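PDB 5GZT: chitinase from Paenibacillus sp. FPU-7, which probably catalyses the random endo-hydrolysis of beta-1,4 linkages between N-acetylglucosamine units in chitin and chitodextrins. Local coordinates for residues B[881-886]-B[927-932]; B[848-853]-B[936-941]; B[914-919]-B[952-957]; B[788-793]-B[962-967]. All blocks are in the same frame, centred on the assembly; numbering follows the deposited sequence.

Contact 1. Residues B[881-886]-B[927-932]. With PO4 (phosphate ion), chain D.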
# COMPACT_ATOMS: atom_id res chain seq x y z
N PHE B 881 -52.08 -33.77 3.90
CA PHE B 881 -51.24 -34.59 3.03
C PHE B 881 -50.22 -35.41 3.89
O PHE B 881 -49.98 -36.58 3.68
CB PHE B 881 -50.56 -33.67 2.02
CG PHE B 881 -49.85 -34.39 0.90
CD1 PHE B 881 -48.58 -34.91 1.09
CD2 PHE B 881 -50.44 -34.50 -0.38
CE1 PHE B 881 -47.94 -35.55 0.10
CE2 PHE B 881 -49.78 -35.12 -1.40
CZ PHE B 881 -48.50 -35.63 -1.17
N MET B 882 -49.64 -34.73 4.86
CA MET B 882 -48.68 -35.31 5.78
C MET B 882 -49.24 -36.56 6.45
O MET B 882 -48.65 -37.66 6.38
CB MET B 882 -48.17 -34.25 6.75
CG MET B 882 -47.08 -34.76 7.76
SD MET B 882 -46.86 -33.54 9.11
CE MET B 882 -48.25 -33.97 10.08
N HIS B 883 -50.36 -36.40 7.09
CA HIS B 883 -51.03 -37.53 7.73
C HIS B 883 -51.50 -38.61 6.77
O HIS B 883 -51.36 -39.79 7.04
CB HIS B 883 -52.28 -37.06 8.53
CG HIS B 883 -51.96 -36.27 9.76
ND1 HIS B 883 -51.17 -36.81 10.75
CD2 HIS B 883 -52.42 -35.08 10.23
CE1 HIS B 883 -51.09 -35.94 11.74
NE2 HIS B 883 -51.79 -34.87 11.43
N GLN B 884 -52.10 -38.20 5.67
CA GLN B 884 -52.66 -39.17 4.75
C GLN B 884 -51.57 -40.16 4.25
O GLN B 884 -51.78 -41.35 4.26
CB GLN B 884 -53.18 -38.44 3.51
CG GLN B 884 -53.70 -39.45 2.52
CD GLN B 884 -54.59 -38.86 1.42
OE1 GLN B 884 -54.65 -37.64 1.18
NE2 GLN B 884 -55.30 -39.76 0.73
N TYR B 885 -50.37 -39.65 3.94
CA TYR B 885 -49.29 -40.51 3.43
C TYR B 885 -48.22 -40.91 4.42
O TYR B 885 -47.18 -41.46 4.05
CB TYR B 885 -48.74 -39.85 2.16
CG TYR B 885 -49.87 -39.67 1.14
CD1 TYR B 885 -50.57 -40.79 0.61
CD2 TYR B 885 -50.26 -38.42 0.73
CE1 TYR B 885 -51.59 -40.62 -0.33
CE2 TYR B 885 -51.27 -38.22 -0.16
CZ TYR B 885 -51.92 -39.32 -0.72
OH TYR B 885 -52.92 -39.03 -1.65
N GLY B 886 -48.48 -40.70 5.71
CA GLY B 886 -47.60 -41.28 6.70
C GLY B 886 -46.25 -40.52 6.91
O GLY B 886 -45.30 -41.09 7.35
N ASP B 927 -47.35 -27.87 15.89
CA ASP B 927 -47.49 -28.05 17.37
C ASP B 927 -48.85 -28.64 17.74
O ASP B 927 -48.95 -29.48 18.63
CB ASP B 927 -47.30 -26.73 18.12
CG ASP B 927 -45.83 -26.20 18.01
OD1 ASP B 927 -44.96 -26.92 17.51
OD2 ASP B 927 -45.62 -25.06 18.41
N VAL B 928 -49.89 -28.09 17.15
CA VAL B 928 -51.27 -28.60 17.38
C VAL B 928 -51.33 -30.07 17.00
O VAL B 928 -51.66 -30.94 17.84
CB VAL B 928 -52.31 -27.74 16.64
CG1 VAL B 928 -53.73 -28.36 16.60
CG2 VAL B 928 -52.40 -26.41 17.27
N GLU B 929 -50.83 -30.38 15.81
CA GLU B 929 -50.86 -31.76 15.33
C GLU B 929 -50.11 -32.67 16.29
O GLU B 929 -50.58 -33.80 16.59
CB GLU B 929 -50.38 -31.95 13.88
CG GLU B 929 -51.19 -31.27 12.79
CD GLU B 929 -52.66 -31.71 12.91
OE1 GLU B 929 -52.91 -32.93 12.86
OE2 GLU B 929 -53.49 -30.82 13.22
N GLY B 930 -48.95 -32.23 16.79
CA GLY B 930 -48.22 -33.05 17.64
C GLY B 930 -48.90 -33.32 18.95
O GLY B 930 -48.70 -34.40 19.53
N ALA B 931 -49.55 -32.28 19.49
CA ALA B 931 -50.20 -32.39 20.76
C ALA B 931 -51.50 -33.24 20.65
O ALA B 931 -51.99 -33.74 21.68
CB ALA B 931 -50.53 -30.97 21.29
N LEU B 932 -52.00 -33.41 19.42
CA LEU B 932 -53.15 -34.32 19.13
C LEU B 932 -52.76 -35.73 18.88
O LEU B 932 -53.52 -36.64 19.22
CB LEU B 932 -53.93 -33.80 17.93
CG LEU B 932 -54.58 -32.44 18.18
CD1 LEU B 932 -55.22 -31.83 16.90
CD2 LEU B 932 -55.64 -32.51 19.27
P PO4 D . -48.71 -39.47 10.72
O1 PO4 D . -48.36 -38.44 9.63
O2 PO4 D . -50.16 -39.22 10.89
O3 PO4 D . -48.36 -40.78 10.19
O4 PO4 D . -47.99 -39.15 12.05
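H883 and E929 join the C-terminal parts of helices 868-884 and 911-933 through one polar link, a histidine-carboxylate hydrogen bond. NE2 of H883 donates to OE1 of E929 over 2.7 Å, with a bent N-H...O angle of 146°. The carboxylate oxygen lies near the plane of the imidazole and is met on its anti side, somewhat out of the carboxylate plane, while ring and carboxylate are turned steeply against each other, their planes 69° apart. E929 reaches this position because its chain folds over at chi2 (-55°), bringing the carboxylate round to the ring edge.

The second nitrogen serves an anion. ND1 of H883 points almost straight at O2 of a phosphate ion, 2.6 Å away, and Y937 and K935 bind the same ion, which probably came from the crystallisation liquor. With both nitrogens donating, the ring is probably a positively charged imidazolium.

The two helices belong to the outer layer of a glycosyl hydrolase family 18 (beta/alpha)8 barrel, where they are consecutive long helices around the central strands. Just beyond H883 the first of them closes in a Schellman motif, with G886 at positive phi as the C-prime residue.

Packing against a methyl and two rings steadies the imidazole. CE of M882 sits 3.8 Å above one face of the H883 ring, toward its rim; the ring of H933 stacks on the imidazole, and that of Y937 meets it nearly at right angles. A leucine in place of H883 would probably leave the E929 carboxylate without its cross-helix donor and deprive the phosphate of one ligand.

Contact 2. Residues B[848-853]-B[936-941]. With PO4 (phosphate ion), chain D.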
# COMPACT_ATOMS: atom_id res chain seq x y z
N LYS B 848 -36.85 -40.65 10.15
CA LYS B 848 -37.84 -39.62 9.83
C LYS B 848 -37.96 -39.37 8.35
O LYS B 848 -36.97 -39.13 7.67
CB LYS B 848 -37.54 -38.34 10.67
CG LYS B 848 -37.68 -38.74 12.18
CD LYS B 848 -37.38 -37.67 13.16
CE LYS B 848 -38.17 -37.84 14.50
NZ LYS B 848 -38.84 -36.51 14.86
N VAL B 849 -39.18 -39.40 7.85
CA VAL B 849 -39.46 -39.14 6.46
C VAL B 849 -40.38 -37.93 6.37
O VAL B 849 -41.52 -38.00 6.83
CB VAL B 849 -40.18 -40.34 5.85
CG1 VAL B 849 -40.29 -40.15 4.37
CG2 VAL B 849 -39.39 -41.62 6.15
N LEU B 850 -39.93 -36.88 5.70
CA LEU B 850 -40.66 -35.65 5.58
C LEU B 850 -41.09 -35.52 4.13
O LEU B 850 -40.46 -36.05 3.20
CB LEU B 850 -39.79 -34.45 5.93
CG LEU B 850 -39.43 -34.21 7.40
CD1 LEU B 850 -38.16 -34.97 7.69
CD2 LEU B 850 -39.16 -32.71 7.56
N VAL B 851 -42.17 -34.81 3.92
CA VAL B 851 -42.56 -34.43 2.56
C VAL B 851 -42.01 -33.07 2.23
O VAL B 851 -42.20 -32.15 3.01
CB VAL B 851 -44.12 -34.51 2.37
CG1 VAL B 851 -44.92 -33.62 3.35
CG2 VAL B 851 -44.49 -34.09 0.98
N SER B 852 -41.28 -32.96 1.11
CA SER B 852 -40.85 -31.71 0.63
C SER B 852 -41.90 -31.19 -0.33
O SER B 852 -42.14 -31.80 -1.38
CB SER B 852 -39.52 -31.80 -0.12
OG SER B 852 -38.51 -32.20 0.79
N ILE B 853 -42.41 -30.01 -0.02
CA ILE B 853 -43.32 -29.29 -0.86
C ILE B 853 -42.60 -28.23 -1.57
O ILE B 853 -42.01 -27.34 -0.94
CB ILE B 853 -44.44 -28.62 0.01
CG1 ILE B 853 -45.11 -29.70 0.89
CG2 ILE B 853 -45.52 -28.00 -0.88
CD1 ILE B 853 -46.20 -29.20 1.86
N TYR B 936 -44.05 -35.73 17.66
CA TYR B 936 -43.44 -34.46 17.29
C TYR B 936 -43.35 -34.50 15.78
O TYR B 936 -42.83 -35.51 15.20
CB TYR B 936 -42.04 -34.33 17.90
CG TYR B 936 -41.41 -33.02 17.39
CD1 TYR B 936 -41.84 -31.78 17.93
CD2 TYR B 936 -40.45 -33.05 16.41
CE1 TYR B 936 -41.33 -30.56 17.48
CE2 TYR B 936 -39.87 -31.83 15.93
CZ TYR B 936 -40.35 -30.61 16.45
OH TYR B 936 -39.83 -29.46 15.99
N TYR B 937 -43.77 -33.39 15.13
CA TYR B 937 -43.58 -33.24 13.70
C TYR B 937 -42.55 -32.13 13.40
O TYR B 937 -42.63 -31.05 13.96
CB TYR B 937 -44.90 -32.88 13.00
CG TYR B 937 -45.93 -34.02 13.16
CD1 TYR B 937 -45.88 -35.15 12.32
CD2 TYR B 937 -46.99 -33.91 14.02
CE1 TYR B 937 -46.80 -36.17 12.38
CE2 TYR B 937 -47.92 -35.00 14.15
CZ TYR B 937 -47.84 -36.10 13.29
OH TYR B 937 -48.74 -37.22 13.38
N GLU B 938 -41.61 -32.42 12.49
CA GLU B 938 -40.58 -31.46 12.10
C GLU B 938 -41.12 -30.53 11.07
O GLU B 938 -42.01 -30.89 10.26
CB GLU B 938 -39.35 -32.21 11.46
CG GLU B 938 -38.51 -33.00 12.45
CD GLU B 938 -37.23 -33.55 11.81
OE1 GLU B 938 -37.06 -33.44 10.61
OE2 GLU B 938 -36.36 -34.06 12.60
N LEU B 939 -40.55 -29.35 11.05
CA LEU B 939 -40.69 -28.37 9.97
C LEU B 939 -39.29 -27.90 9.54
O LEU B 939 -38.53 -27.46 10.41
CB LEU B 939 -41.51 -27.18 10.45
CG LEU B 939 -41.74 -26.04 9.46
CD1 LEU B 939 -42.60 -26.55 8.32
CD2 LEU B 939 -42.46 -24.87 10.10
N ALA B 940 -38.95 -27.98 8.25
CA ALA B 940 -37.66 -27.54 7.79
C ALA B 940 -37.88 -26.81 6.48
O ALA B 940 -38.98 -26.82 5.97
CB ALA B 940 -36.78 -28.75 7.57
N ILE B 941 -36.85 -26.16 5.99
CA ILE B 941 -36.82 -25.66 4.63
C ILE B 941 -35.54 -26.05 3.98
O ILE B 941 -34.58 -26.48 4.67
CB ILE B 941 -36.86 -24.13 4.55
CG1 ILE B 941 -35.60 -23.51 5.23
CG2 ILE B 941 -38.07 -23.64 5.30
CD1 ILE B 941 -35.64 -21.95 5.08
P PO4 D . -48.71 -39.47 10.72
O1 PO4 D . -48.36 -38.44 9.63
O2 PO4 D . -50.16 -39.22 10.89
O3 PO4 D . -48.36 -40.78 10.19
O4 PO4 D . -47.99 -39.15 12.05
O HOH W 1 -41.08 -36.09 13.35
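L850 and E938 face each other across the inside of the barrel, on strands 848-854 and 938-943, which are separated in the sheet by strand 889-893. On these strands of the (beta/alpha)8 barrel side chains alternate: K848, L850, E938 and A940 start toward the other segment, V849 and L939 away from it, as does Y937 just before the second strand.

The close part is an apolar branch laid against a carboxylate. CD1 of L850 comes within 3.5 Å of OE1 of E938, and CD2 of L850 rests 3.9 Å from CB of E938, the two side chains crossing at about a right angle. Such a neighbour offers a buried carboxylate nothing polar. Its oxygens are instead satisfied by two residues of other strands, OE1 by the hydroxyl of Y964 and OE2 by NE2 of H790.

Toward the strand starts the contact slackens. NZ of K848 remains 4.2 Å from OE2 of E938, too far for a salt bridge, although the opposite charges probably still attract. The ammonium lies at the edge of the Y936 ring, near its plane, and therefore makes no cation-pi contact; the phenol OH of Y936 is bound to D963. A bend at chi4 (-130°) turns the end of the lysine toward a bridging water, which accepts from NZ of K848 at 2.7 Å and donates to the backbone O of Y936 at 2.6 Å.

Contact 3. Residues B[914-919]-B[952-957]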
# COMPACT_ATOMS: atom_id res chain seq x y z
N ASN B 914 -43.92 -12.47 4.28
CA ASN B 914 -44.96 -13.46 4.24
C ASN B 914 -44.39 -14.91 4.43
O ASN B 914 -45.11 -15.77 4.90
CB ASN B 914 -45.69 -13.40 2.94
CG ASN B 914 -46.52 -12.11 2.77
OD1 ASN B 914 -46.78 -11.39 3.70
ND2 ASN B 914 -46.95 -11.85 1.56
N PHE B 915 -43.17 -15.16 3.96
CA PHE B 915 -42.50 -16.42 4.21
C PHE B 915 -42.35 -16.66 5.70
O PHE B 915 -42.64 -17.76 6.20
CB PHE B 915 -41.17 -16.47 3.47
CG PHE B 915 -40.47 -17.83 3.49
CD1 PHE B 915 -41.17 -19.01 3.40
CD2 PHE B 915 -39.07 -17.90 3.58
CE1 PHE B 915 -40.51 -20.22 3.36
CE2 PHE B 915 -38.43 -19.10 3.59
CZ PHE B 915 -39.15 -20.27 3.46
N THR B 916 -41.99 -15.62 6.42
CA THR B 916 -41.85 -15.68 7.87
C THR B 916 -43.24 -16.01 8.46
O THR B 916 -43.38 -16.86 9.39
CB THR B 916 -41.33 -14.34 8.38
OG1 THR B 916 -40.05 -14.11 7.78
CG2 THR B 916 -41.29 -14.30 9.93
N ALA B 917 -44.29 -15.35 7.98
CA ALA B 917 -45.65 -15.61 8.54
C ALA B 917 -46.13 -16.99 8.18
O ALA B 917 -46.79 -17.66 9.00
CB ALA B 917 -46.66 -14.49 8.08
N LEU B 918 -45.73 -17.47 7.01
CA LEU B 918 -46.06 -18.83 6.56
C LEU B 918 -45.45 -19.91 7.47
O LEU B 918 -46.11 -20.81 7.91
CB LEU B 918 -45.66 -19.03 5.11
CG LEU B 918 -46.09 -20.38 4.54
CD1 LEU B 918 -47.56 -20.44 4.25
CD2 LEU B 918 -45.38 -20.62 3.24
N LEU B 919 -44.17 -19.77 7.74
CA LEU B 919 -43.43 -20.68 8.63
C LEU B 919 -43.95 -20.61 10.01
O LEU B 919 -44.13 -21.64 10.68
CB LEU B 919 -41.93 -20.39 8.58
CG LEU B 919 -41.32 -20.74 7.23
CD1 LEU B 919 -39.88 -20.28 7.11
CD2 LEU B 919 -41.45 -22.22 6.89
N SER B 952 -33.57 -11.92 0.75
CA SER B 952 -34.95 -12.11 0.34
C SER B 952 -35.75 -12.87 1.41
O SER B 952 -36.95 -13.01 1.25
CB SER B 952 -35.00 -12.89 -0.95
OG SER B 952 -34.52 -12.18 -2.05
N VAL B 953 -35.09 -13.27 2.51
CA VAL B 953 -35.67 -14.09 3.58
C VAL B 953 -35.22 -13.56 4.92
O VAL B 953 -34.15 -13.05 5.03
CB VAL B 953 -35.21 -15.51 3.33
CG1 VAL B 953 -35.48 -16.40 4.48
CG2 VAL B 953 -35.93 -16.05 2.12
N GLU B 954 -36.03 -13.64 5.94
CA GLU B 954 -35.67 -13.15 7.24
C GLU B 954 -35.02 -14.28 8.06
O GLU B 954 -35.63 -14.80 8.97
CB GLU B 954 -36.85 -12.58 7.96
CG GLU B 954 -37.61 -11.61 7.07
CD GLU B 954 -38.74 -10.90 7.80
OE1 GLU B 954 -39.81 -11.50 8.17
OE2 GLU B 954 -38.55 -9.69 8.01
N LEU B 955 -33.78 -14.62 7.73
CA LEU B 955 -33.11 -15.71 8.40
C LEU B 955 -33.13 -15.62 9.89
O LEU B 955 -33.45 -16.65 10.60
CB LEU B 955 -31.69 -15.96 7.90
CG LEU B 955 -31.54 -16.35 6.45
CD1 LEU B 955 -30.07 -16.42 6.11
CD2 LEU B 955 -32.23 -17.63 6.03
N ASP B 956 -32.89 -14.42 10.42
CA ASP B 956 -32.88 -14.36 11.89
C ASP B 956 -34.27 -14.46 12.48
O ASP B 956 -34.37 -14.80 13.66
CB ASP B 956 -32.12 -13.12 12.42
CG ASP B 956 -31.63 -13.29 13.83
OD1 ASP B 956 -31.47 -14.41 14.43
OD2 ASP B 956 -31.43 -12.26 14.41
N LYS B 957 -35.37 -14.28 11.70
CA LYS B 957 -36.68 -14.37 12.32
C LYS B 957 -37.28 -15.76 12.09
O LYS B 957 -38.25 -16.07 12.77
CB LYS B 957 -37.68 -13.34 11.77
CG LYS B 957 -37.27 -11.86 12.02
CD LYS B 957 -38.22 -10.91 11.34
CE LYS B 957 -37.75 -9.46 11.45
NZ LYS B 957 -38.71 -8.55 10.71
O HOH W 2 -38.61 -14.72 5.57
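In the helical layer of the barrel, helix 911-933 packs against the segment that leads into the short helix 955-958, with E954 at the N-cap position of the latter. The polar half of the contact starts at T916, whose OG1 donates to OE1 of E954 at 2.6 Å, using the anti lone pair of that oxygen. The same hydroxyl accepts from a water that in turn takes the backbone N-H of E954, giving a second, indirect link between the segments. On the other carboxylate oxygen, NZ of K957 forms a salt bridge of 2.9 Å with OE2 of E954, approaching from above the carboxylate plane. An alanine in place of E954 would probably leave T916 without its acceptor and K957 without its counter-charge, its long chain set free to turn.

The apolar half lies deeper. With CG of F915 anti to the backbone N (chi1 -171°), the ring extends toward V953, whose CG2 is 3.9 Å from CD2 of F915, while CD1 of L919 lies over one ring face, toward its rim. A buried apolar contact, bordered by polar groups and a bridging water, joins a long outer helix to the start of a short one in a (beta/alpha)8 barrel.

Contact 4. Residues B[788-793]-B[962-967]; sequences LTHINY and LDYMSV
An aromatic pair between H790 and Y964, extended by water bridges, spans the interior of the barrel from strand 790-799 to strand 964-967. The rings meet as an offset edge-to-face, or T-shaped, pair: the edge of Y964 is directed at the face of H790, with centroids 5.7 Å apart and planes 87° from each other. The two side chains come from opposite directions, and the phenol end makes the touch, OH of Y964 lying 3.3 Å from CD2 of H790.

Both groups are anchored by further polar bonds. OG1 of T789 and ND1 of H790 share a hydrogen bond of 2.7 Å at the edge of the imidazole, which helps fix the rotation of that ring. H790 and Y964 both also bind E938. The first torsion of Y964, near 42°, an uncommon value, sets its ring between the backbone N and the carbonyl carbon.

In the eight-stranded parallel barrel of family 18, strands 790-799 and 964-967 are the second and sixth, so the contact bridges the barrel instead of pairing neighbours. H790 and Y964, near the starts of their strands, lie toward the N-terminal mouth, away from the C-terminal strand ends that carry the active site in this family.

Two residues further along each strand, at N792 and S966, waters bridge the gap. One molecule donates to both OD1 of N792 and OH of Y964, at 2.7 and 2.8 Å. Another accepts from ND2 of N792 and is hydrogen-bonded to OG of S966, 2.7 Å away.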
# COMPACT_ATOMS: atom_id res chain seq x y z
N LEU B 788 -29.34 -43.50 6.80
CA LEU B 788 -30.05 -42.22 6.93
C LEU B 788 -30.70 -42.04 8.27
O LEU B 788 -31.19 -43.00 8.89
CB LEU B 788 -31.10 -42.07 5.80
CG LEU B 788 -30.61 -42.33 4.41
CD1 LEU B 788 -31.67 -42.18 3.39
CD2 LEU B 788 -29.51 -41.32 4.09
N THR B 789 -30.72 -40.80 8.76
CA THR B 789 -31.64 -40.48 9.86
C THR B 789 -32.90 -39.87 9.28
O THR B 789 -33.96 -39.85 9.95
CB THR B 789 -31.02 -39.48 10.84
OG1 THR B 789 -30.81 -38.24 10.19
CG2 THR B 789 -29.65 -40.09 11.39
N HIS B 790 -32.77 -39.26 8.11
CA HIS B 790 -33.88 -38.46 7.55
C HIS B 790 -33.95 -38.69 6.05
O HIS B 790 -32.94 -38.91 5.37
CB HIS B 790 -33.76 -36.93 7.81
CG HIS B 790 -33.94 -36.49 9.23
ND1 HIS B 790 -33.09 -36.83 10.24
CD2 HIS B 790 -34.94 -35.74 9.82
CE1 HIS B 790 -33.52 -36.32 11.38
NE2 HIS B 790 -34.63 -35.64 11.14
N ILE B 791 -35.16 -38.65 5.55
CA ILE B 791 -35.45 -38.53 4.13
C ILE B 791 -36.34 -37.38 3.83
O ILE B 791 -37.36 -37.21 4.53
CB ILE B 791 -36.20 -39.80 3.67
CG1 ILE B 791 -35.21 -40.99 3.64
CG2 ILE B 791 -36.79 -39.58 2.24
CD1 ILE B 791 -35.85 -42.35 3.44
N ASN B 792 -36.02 -36.61 2.80
CA ASN B 792 -36.99 -35.71 2.21
C ASN B 792 -37.56 -36.32 0.90
O ASN B 792 -36.81 -36.63 0.01
CB ASN B 792 -36.40 -34.33 1.84
CG ASN B 792 -36.24 -33.38 3.03
OD1 ASN B 792 -36.63 -33.67 4.15
ND2 ASN B 792 -35.53 -32.29 2.79
N TYR B 793 -38.88 -36.49 0.78
CA TYR B 793 -39.49 -36.99 -0.46
C TYR B 793 -39.79 -35.83 -1.37
O TYR B 793 -40.57 -34.97 -1.01
CB TYR B 793 -40.78 -37.76 -0.14
CG TYR B 793 -41.41 -38.41 -1.32
CD1 TYR B 793 -40.91 -39.62 -1.84
CD2 TYR B 793 -42.48 -37.81 -1.97
CE1 TYR B 793 -41.51 -40.24 -2.95
CE2 TYR B 793 -43.10 -38.43 -3.10
CZ TYR B 793 -42.61 -39.63 -3.58
OH TYR B 793 -43.26 -40.20 -4.63
N LEU B 962 -38.08 -23.61 12.83
CA LEU B 962 -37.50 -24.64 12.04
C LEU B 962 -36.67 -25.63 12.82
O LEU B 962 -35.95 -25.25 13.74
CB LEU B 962 -36.58 -24.06 10.95
CG LEU B 962 -37.39 -23.15 9.96
CD1 LEU B 962 -36.42 -22.57 8.96
CD2 LEU B 962 -38.48 -23.89 9.26
N ASP B 963 -36.75 -26.91 12.51
CA ASP B 963 -35.81 -27.86 13.04
C ASP B 963 -34.41 -27.64 12.45
O ASP B 963 -33.44 -27.77 13.12
CB ASP B 963 -36.30 -29.28 12.80
CG ASP B 963 -37.50 -29.59 13.65
OD1 ASP B 963 -38.60 -29.17 13.29
OD2 ASP B 963 -37.34 -30.18 14.73
N TYR B 964 -34.32 -27.29 11.18
CA TYR B 964 -33.06 -26.98 10.54
C TYR B 964 -33.41 -26.38 9.18
O TYR B 964 -34.60 -26.50 8.70
CB TYR B 964 -32.14 -28.26 10.38
CG TYR B 964 -32.95 -29.48 9.93
CD1 TYR B 964 -33.15 -29.74 8.61
CD2 TYR B 964 -33.56 -30.31 10.82
CE1 TYR B 964 -33.98 -30.77 8.20
CE2 TYR B 964 -34.31 -31.39 10.40
CZ TYR B 964 -34.53 -31.61 9.11
OH TYR B 964 -35.36 -32.65 8.63
N MET B 965 -32.39 -25.80 8.55
CA MET B 965 -32.40 -25.34 7.14
C MET B 965 -31.44 -26.25 6.40
O MET B 965 -30.29 -26.34 6.84
CB MET B 965 -31.88 -23.90 7.04
CG MET B 965 -32.68 -22.96 7.91
SD MET B 965 -31.93 -21.34 7.73
CE MET B 965 -32.96 -20.45 8.87
N SER B 966 -31.87 -26.91 5.32
CA SER B 966 -31.00 -27.72 4.49
C SER B 966 -30.42 -26.78 3.47
O SER B 966 -31.15 -26.34 2.54
CB SER B 966 -31.79 -28.87 3.84
OG SER B 966 -32.21 -29.83 4.81
N VAL B 967 -29.16 -26.31 3.69
CA VAL B 967 -28.63 -25.26 2.87
C VAL B 967 -27.99 -25.93 1.64
O VAL B 967 -27.15 -26.88 1.73
CB VAL B 967 -27.57 -24.39 3.59
CG1 VAL B 967 -27.15 -23.17 2.74
CG2 VAL B 967 -28.11 -23.95 4.92
O HOH W 3 -36.28 -31.86 6.13
O HOH W 4 -34.87 -30.01 4.63

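In the fold
Within one barrel the four contacts differ in burial and in chemistry. Contact 4 is buried in the barrel interior, with rings and bridging waters; contact 2, its centre about 7 Å away, is partly buried and joins strands next but one to each other, each beside a strand of contact 4, to which E938 ties it. Contact 3 is partly buried in the outer layer, mixing an apolar patch with charged groups, whereas contact 1 is a surface contact resting on one polar link. Contacts 1 and 3 both use helix 911-933, with centres about 23 Å apart. Contacts 1 and 2 meet at Y937 and share the phosphate; L919 packs contact 3 against contacts 2 and 4.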